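Local coordinates for cytosolic protein (Streptococcus thermophilus, PDB 2QZI) that is of unknown function, a small cytosolic member of the DUF1827 family that binds sodium ions in the crystal, at residues 45-59 with 90-103. Sequence-based numbering, arbitrary orientation.
Sequences PKHYELLISNKHRAV and HTDKLIEISFPTTV. With NA (sodium ion), chain F.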
loop_
_atom_site.group_PDB
_atom_site.type_symbol
_atom_site.label_atom_id
_atom_site.label_comp_id
_atom_site.label_asym_id
_atom_site.label_seq_id
_atom_site.Cartn_x
_atom_site.Cartn_y
_atom_site.Cartn_z
ATOM N N PRO A 45 5.751 -13.317 0.791
ATOM C CA PRO A 45 4.977 -14.502 1.124
ATOM C C PRO A 45 3.984 -14.174 2.236
ATOM O O PRO A 45 4.368 -13.557 3.225
ATOM C CB PRO A 45 6.059 -15.543 1.625
ATOM C CG PRO A 45 7.328 -15.138 0.783
ATOM C CD PRO A 45 7.209 -13.569 0.791
ATOM N N LYS A 46 2.731 -14.576 2.057
ATOM C CA LYS A 46 1.721 -14.611 3.131
ATOM C C LYS A 46 1.034 -13.245 3.273
ATOM O O LYS A 46 0.035 -13.151 3.963
ATOM C CB LYS A 46 2.299 -15.106 4.469
ATOM C CG LYS A 46 2.809 -16.497 4.400
ATOM C CD LYS A 46 1.710 -17.593 4.160
ATOM C CE LYS A 46 2.374 -18.948 3.800
ATOM N NZ LYS A 46 1.418 -20.127 3.595
ATOM N N HIS A 47 1.526 -12.180 2.616
ATOM C CA HIS A 47 0.823 -10.929 2.791
ATOM C C HIS A 47 1.200 -9.846 1.796
ATOM O O HIS A 47 2.364 -9.686 1.466
ATOM C CB HIS A 47 0.980 -10.368 4.233
ATOM C CG HIS A 47 2.401 -10.087 4.641
ATOM N ND1 HIS A 47 2.804 -8.869 5.162
ATOM C CD2 HIS A 47 3.503 -10.881 4.654
ATOM C CE1 HIS A 47 4.100 -8.915 5.438
ATOM N NE2 HIS A 47 4.554 -10.115 5.110
ATOM N N TYR A 48 0.217 -9.069 1.371
ATOM C CA TYR A 48 0.471 -7.771 0.720
ATOM C C TYR A 48 0.322 -6.690 1.794
ATOM O O TYR A 48 -0.350 -6.899 2.788
ATOM C CB TYR A 48 -0.584 -7.446 -0.311
ATOM C CG TYR A 48 -0.679 -8.299 -1.543
ATOM C CD1 TYR A 48 -0.112 -7.860 -2.729
ATOM C CD2 TYR A 48 -1.466 -9.468 -1.570
ATOM C CE1 TYR A 48 -0.252 -8.552 -3.905
ATOM C CE2 TYR A 48 -1.618 -10.201 -2.764
ATOM C CZ TYR A 48 -0.988 -9.711 -3.914
ATOM O OH TYR A 48 -1.086 -10.326 -5.115
ATOM N N GLU A 49 0.931 -5.515 1.596
ATOM C CA GLU A 49 0.828 -4.426 2.572
ATOM C C GLU A 49 0.559 -3.123 1.840
ATOM O O GLU A 49 1.033 -2.963 0.734
ATOM C CB GLU A 49 2.103 -4.309 3.429
ATOM C CG GLU A 49 2.386 -5.530 4.357
ATOM C CD GLU A 49 1.389 -5.780 5.458
ATOM O OE1 GLU A 49 0.757 -4.800 5.946
ATOM O OE2 GLU A 49 1.262 -6.975 5.843
ATOM N N LEU A 50 -0.279 -2.237 2.389
ATOM C CA LEU A 50 -0.311 -0.832 1.860
ATOM C C LEU A 50 -0.044 0.057 3.064
ATOM O O LEU A 50 -0.569 -0.243 4.169
ATOM C CB LEU A 50 -1.691 -0.444 1.326
ATOM C CG LEU A 50 -1.955 -0.708 -0.131
ATOM C CD1 LEU A 50 -3.443 -0.432 -0.267
ATOM C CD2 LEU A 50 -1.110 0.277 -1.012
ATOM N N LEU A 51 0.881 0.983 2.891
ATOM C CA LEU A 51 1.180 2.072 3.868
ATOM C C LEU A 51 0.813 3.430 3.272
ATOM O O LEU A 51 1.365 3.839 2.253
ATOM C CB LEU A 51 2.683 2.087 4.252
ATOM C CG LEU A 51 2.982 0.751 4.919
ATOM C CD1 LEU A 51 3.712 -0.258 3.970
ATOM C CD2 LEU A 51 3.706 0.996 6.229
ATOM N N ILE A 52 -0.133 4.095 3.913
ATOM C CA ILE A 52 -0.769 5.303 3.379
ATOM C C ILE A 52 -0.593 6.385 4.442
ATOM O O ILE A 52 -0.944 6.197 5.616
ATOM C CB ILE A 52 -2.267 5.115 3.108
ATOM C CG1 ILE A 52 -2.474 3.949 2.114
ATOM C CG2 ILE A 52 -2.960 6.453 2.662
ATOM C CD1 ILE A 52 -3.913 3.402 2.179
ATOM N N SER A 53 0.044 7.474 4.034
ATOM C CA SER A 53 0.426 8.511 4.961
ATOM C C SER A 53 0.413 9.877 4.266
ATOM O O SER A 53 0.440 9.967 3.054
ATOM C CB SER A 53 1.843 8.222 5.448
ATOM O OG SER A 53 2.699 8.131 4.321
ATOM N N ASN A 54 0.352 10.929 5.065
ATOM C CA ASN A 54 0.291 12.275 4.540
ATOM C C ASN A 54 0.970 13.273 5.462
ATOM O O ASN A 54 0.405 13.645 6.448
ATOM C CB ASN A 54 -1.169 12.674 4.354
ATOM C CG ASN A 54 -1.322 13.942 3.496
ATOM O OD1 ASN A 54 -0.552 14.887 3.611
ATOM N ND2 ASN A 54 -2.292 13.930 2.617
ATOM N N LYS A 55 2.167 13.732 5.130
ATOM C CA LYS A 55 2.970 14.591 6.009
ATOM C C LYS A 55 2.202 15.783 6.628
ATOM O O LYS A 55 2.397 16.113 7.813
ATOM C CB LYS A 55 4.252 15.031 5.258
ATOM C CG LYS A 55 5.056 13.813 4.679
ATOM C CD LYS A 55 6.389 14.181 4.029
ATOM C CE LYS A 55 6.207 14.774 2.594
ATOM N NZ LYS A 55 6.246 13.693 1.507
ATOM N N HIS A 56 1.285 16.374 5.860
ATOM C CA HIS A 56 0.605 17.630 6.235
ATOM C C HIS A 56 -0.681 17.460 7.063
ATOM O O HIS A 56 -0.977 18.274 7.950
ATOM C CB HIS A 56 0.273 18.436 4.973
ATOM C CG HIS A 56 1.267 18.260 3.858
ATOM N ND1 HIS A 56 1.210 17.204 2.964
ATOM C CD2 HIS A 56 2.344 19.006 3.492
ATOM C CE1 HIS A 56 2.209 17.309 2.097
ATOM N NE2 HIS A 56 2.904 18.401 2.387
ATOM N N ARG A 57 -1.446 16.407 6.781
ATOM C CA ARG A 57 -2.811 16.306 7.289
ATOM C C ARG A 57 -3.150 14.873 7.557
ATOM O O ARG A 57 -2.419 13.971 7.152
ATOM C CB ARG A 57 -3.819 16.889 6.281
ATOM C CG ARG A 57 -3.721 16.328 4.842
ATOM C CD ARG A 57 -4.859 16.836 3.927
ATOM N NE ARG A 57 -4.701 16.390 2.535
ATOM C CZ ARG A 57 -4.939 15.147 2.098
ATOM N NH1 ARG A 57 -5.359 14.172 2.951
ATOM N NH2 ARG A 57 -4.736 14.860 0.808
ATOM N N ALA A 58 -4.265 14.665 8.252
ATOM C CA ALA A 58 -4.840 13.345 8.398
ATOM C C ALA A 58 -5.306 12.846 7.026
ATOM O O ALA A 58 -5.778 13.626 6.203
ATOM C CB ALA A 58 -6.019 13.381 9.411
ATOM N N VAL A 59 -5.150 11.547 6.765
ATOM C CA VAL A 59 -5.745 10.983 5.561
ATOM C C VAL A 59 -7.228 10.682 5.766
ATOM O O VAL A 59 -7.639 10.006 6.746
ATOM C CB VAL A 59 -4.901 9.826 4.892
ATOM C CG1 VAL A 59 -3.673 9.477 5.693
ATOM C CG2 VAL A 59 -5.738 8.633 4.536
ATOM N N HIS A 90 -5.140 2.178 11.985
ATOM C CA HIS A 90 -5.268 3.621 11.841
ATOM C C HIS A 90 -4.522 4.318 12.979
ATOM O O HIS A 90 -4.876 4.172 14.133
ATOM C CB HIS A 90 -6.752 3.991 11.928
ATOM C CG HIS A 90 -7.234 4.860 10.814
ATOM N ND1 HIS A 90 -7.156 6.239 10.857
ATOM C CD2 HIS A 90 -7.856 4.555 9.650
ATOM C CE1 HIS A 90 -7.676 6.741 9.752
ATOM N NE2 HIS A 90 -8.123 5.743 9.012
ATOM N N THR A 91 -3.472 5.057 12.626
ATOM C CA THR A 91 -2.860 6.009 13.556
ATOM C C THR A 91 -2.871 7.414 12.950
ATOM O O THR A 91 -3.327 7.660 11.831
ATOM C CB THR A 91 -1.364 5.691 13.873
ATOM O OG1 THR A 91 -0.584 5.761 12.659
ATOM C CG2 THR A 91 -1.185 4.362 14.528
ATOM N N ASP A 92 -2.258 8.292 13.700
ATOM C CA ASP A 92 -2.356 9.721 13.573
ATOM C C ASP A 92 -2.115 10.121 12.112
ATOM O O ASP A 92 -3.000 10.676 11.429
ATOM C CB ASP A 92 -1.345 10.362 14.560
ATOM C CG ASP A 92 -1.550 11.863 14.727
ATOM O OD1 ASP A 92 -2.344 12.228 15.631
ATOM O OD2 ASP A 92 -0.910 12.657 13.965
ATOM N N LYS A 93 -0.989 9.772 11.554
ATOM C CA LYS A 93 -0.904 10.151 10.133
ATOM C C LYS A 93 -0.577 8.978 9.229
ATOM O O LYS A 93 0.020 9.135 8.169
ATOM C CB LYS A 93 0.056 11.332 9.974
ATOM C CG LYS A 93 -0.478 12.669 10.566
ATOM C CD LYS A 93 0.576 13.741 10.286
ATOM C CE LYS A 93 0.391 14.940 11.107
ATOM N NZ LYS A 93 0.257 14.568 12.537
ATOM N N LEU A 94 -0.952 7.785 9.688
ATOM C CA LEU A 94 -0.546 6.575 9.043
ATOM C C LEU A 94 -1.665 5.532 9.053
ATOM O O LEU A 94 -2.289 5.257 10.106
ATOM C CB LEU A 94 0.730 6.068 9.716
ATOM C CG LEU A 94 1.262 4.689 9.328
ATOM C CD1 LEU A 94 1.649 4.582 7.844
ATOM C CD2 LEU A 94 2.455 4.273 10.200
ATOM N N ILE A 95 -1.927 4.984 7.874
ATOM C CA ILE A 95 -2.800 3.855 7.722
ATOM C C ILE A 95 -2.043 2.701 7.057
ATOM O O ILE A 95 -1.341 2.874 6.051
ATOM C CB ILE A 95 -4.097 4.199 6.957
ATOM C CG1 ILE A 95 -4.775 5.402 7.603
ATOM C CG2 ILE A 95 -5.094 3.011 7.013
ATOM C CD1 ILE A 95 -5.543 6.230 6.605
ATOM N N GLU A 96 -2.207 1.548 7.683
ATOM C CA GLU A 96 -1.558 0.288 7.365
ATOM C C GLU A 96 -2.637 -0.740 7.094
ATOM O O GLU A 96 -3.374 -1.098 7.980
ATOM C CB GLU A 96 -0.713 -0.186 8.582
ATOM C CG GLU A 96 0.328 0.892 8.955
ATOM C CD GLU A 96 1.108 0.581 10.206
ATOM O OE1 GLU A 96 2.212 0.028 10.026
ATOM O OE2 GLU A 96 0.653 0.911 11.357
ATOM N N ILE A 97 -2.707 -1.200 5.850
ATOM C CA ILE A 97 -3.634 -2.279 5.499
ATOM C C ILE A 97 -2.857 -3.549 5.148
ATOM O O ILE A 97 -1.984 -3.521 4.290
ATOM C CB ILE A 97 -4.598 -1.914 4.344
ATOM C CG1 ILE A 97 -5.082 -0.465 4.496
ATOM C CG2 ILE A 97 -5.753 -2.939 4.302
ATOM C CD1 ILE A 97 -6.006 0.029 3.357
ATOM N N SER A 98 -3.179 -4.647 5.832
ATOM C CA SER A 98 -2.528 -5.932 5.590
ATOM C C SER A 98 -3.516 -6.822 4.908
ATOM O O SER A 98 -4.666 -6.913 5.340
ATOM C CB SER A 98 -2.105 -6.603 6.901
ATOM O OG SER A 98 -1.295 -5.620 7.554
ATOM N N PHE A 99 -3.039 -7.505 3.875
ATOM C CA PHE A 99 -3.863 -8.416 3.107
ATOM C C PHE A 99 -3.204 -9.817 3.181
ATOM O O PHE A 99 -2.288 -10.123 2.413
ATOM C CB PHE A 99 -3.970 -8.000 1.646
ATOM C CG PHE A 99 -4.410 -6.541 1.396
ATOM C CD1 PHE A 99 -5.705 -6.266 0.966
ATOM C CD2 PHE A 99 -3.518 -5.486 1.505
ATOM C CE1 PHE A 99 -6.139 -4.943 0.653
ATOM C CE2 PHE A 99 -3.908 -4.152 1.208
ATOM C CZ PHE A 99 -5.213 -3.879 0.748
ATOM N N PRO A 100 -3.668 -10.667 4.102
ATOM C CA PRO A 100 -3.043 -12.020 4.139
ATOM C C PRO A 100 -3.321 -12.836 2.858
ATOM O O PRO A 100 -4.342 -12.578 2.116
ATOM C CB PRO A 100 -3.665 -12.703 5.416
ATOM C CG PRO A 100 -4.221 -11.584 6.240
ATOM C CD PRO A 100 -4.653 -10.457 5.166
ATOM N N THR A 101 -2.434 -13.801 2.566
ATOM C CA THR A 101 -2.587 -14.581 1.375
ATOM C C THR A 101 -2.336 -16.007 1.699
ATOM O O THR A 101 -1.650 -16.283 2.669
ATOM C CB THR A 101 -1.637 -14.120 0.233
ATOM O OG1 THR A 101 -0.247 -14.271 0.572
ATOM C CG2 THR A 101 -1.930 -12.608 -0.158
ATOM N N THR A 102 -2.889 -16.921 0.891
ATOM C CA THR A 102 -2.621 -18.335 1.040
ATOM C C THR A 102 -1.134 -18.668 0.868
ATOM O O THR A 102 -0.547 -19.332 1.701
ATOM C CB THR A 102 -3.499 -19.165 0.081
ATOM O OG1 THR A 102 -3.355 -18.649 -1.253
ATOM C CG2 THR A 102 -4.961 -19.081 0.511
ATOM N N VAL A 103 -0.527 -18.149 -0.185
ATOM C CA VAL A 103 0.817 -18.504 -0.570
ATOM C C VAL A 103 1.829 -17.491 0.012
ATOM O O VAL A 103 1.567 -16.300 0.203
ATOM C CB VAL A 103 0.973 -18.545 -2.155
ATOM C CG1 VAL A 103 0.240 -19.689 -2.762
ATOM C CG2 VAL A 103 0.612 -17.156 -2.866
ATOM O OXT VAL A 103 2.974 -17.851 0.315
HETATM NA NA NA F . 4.066 -7.347 1.887
HETATM O O HOH W 1 6.436 -7.332 3.518
#
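Glu49 joins its cross-strand neighbour Ser98 to a histidine of its own strand. Ser98 OG donates to the syn lone pair of Glu49 OE1 (2.7 Å), while His47 ND1 donates to the anti lone pair of Glu49 OE2, which lies in the plane of the His47 ring (2.5 Å). With CG anti to the carbonyl carbon (chi1 -65°) and a bend at chi2, the Glu49 carboxylate swings over Ser98; two bonds fix its rotation. Sodium is bound by His47 O (2.9 Å), a water and Thr42 OG1. At one end of the strand pair the C-terminal carboxylate folds back: Val103 O accepts from Lys46 N (2.8 Å) and from Thr101 OG1, and Lys46 NZ reaches Thr102 O (2.8 Å). Strands 47-53 and 94-100 run antiparallel, with paired backbone bonds at Tyr48-Phe99, Leu50-Ile97 and Ile52-Ile95. On the apolar face carrying these six residues, Leu50 CD1 meets the edge of the Phe99 ring at CZ (4.0 Å); beyond the end of strand 94-100, Thr101 CG2 packs against Tyr48 CD2 (3.5 Å). Helix 61-74 packs on the part of this face formed by Leu50, Ile52 and Ile97, through Phe71, Ile67 and Leu64 respectively; strands 37-44 and 87-91 flank the pair within the antiparallel sheet.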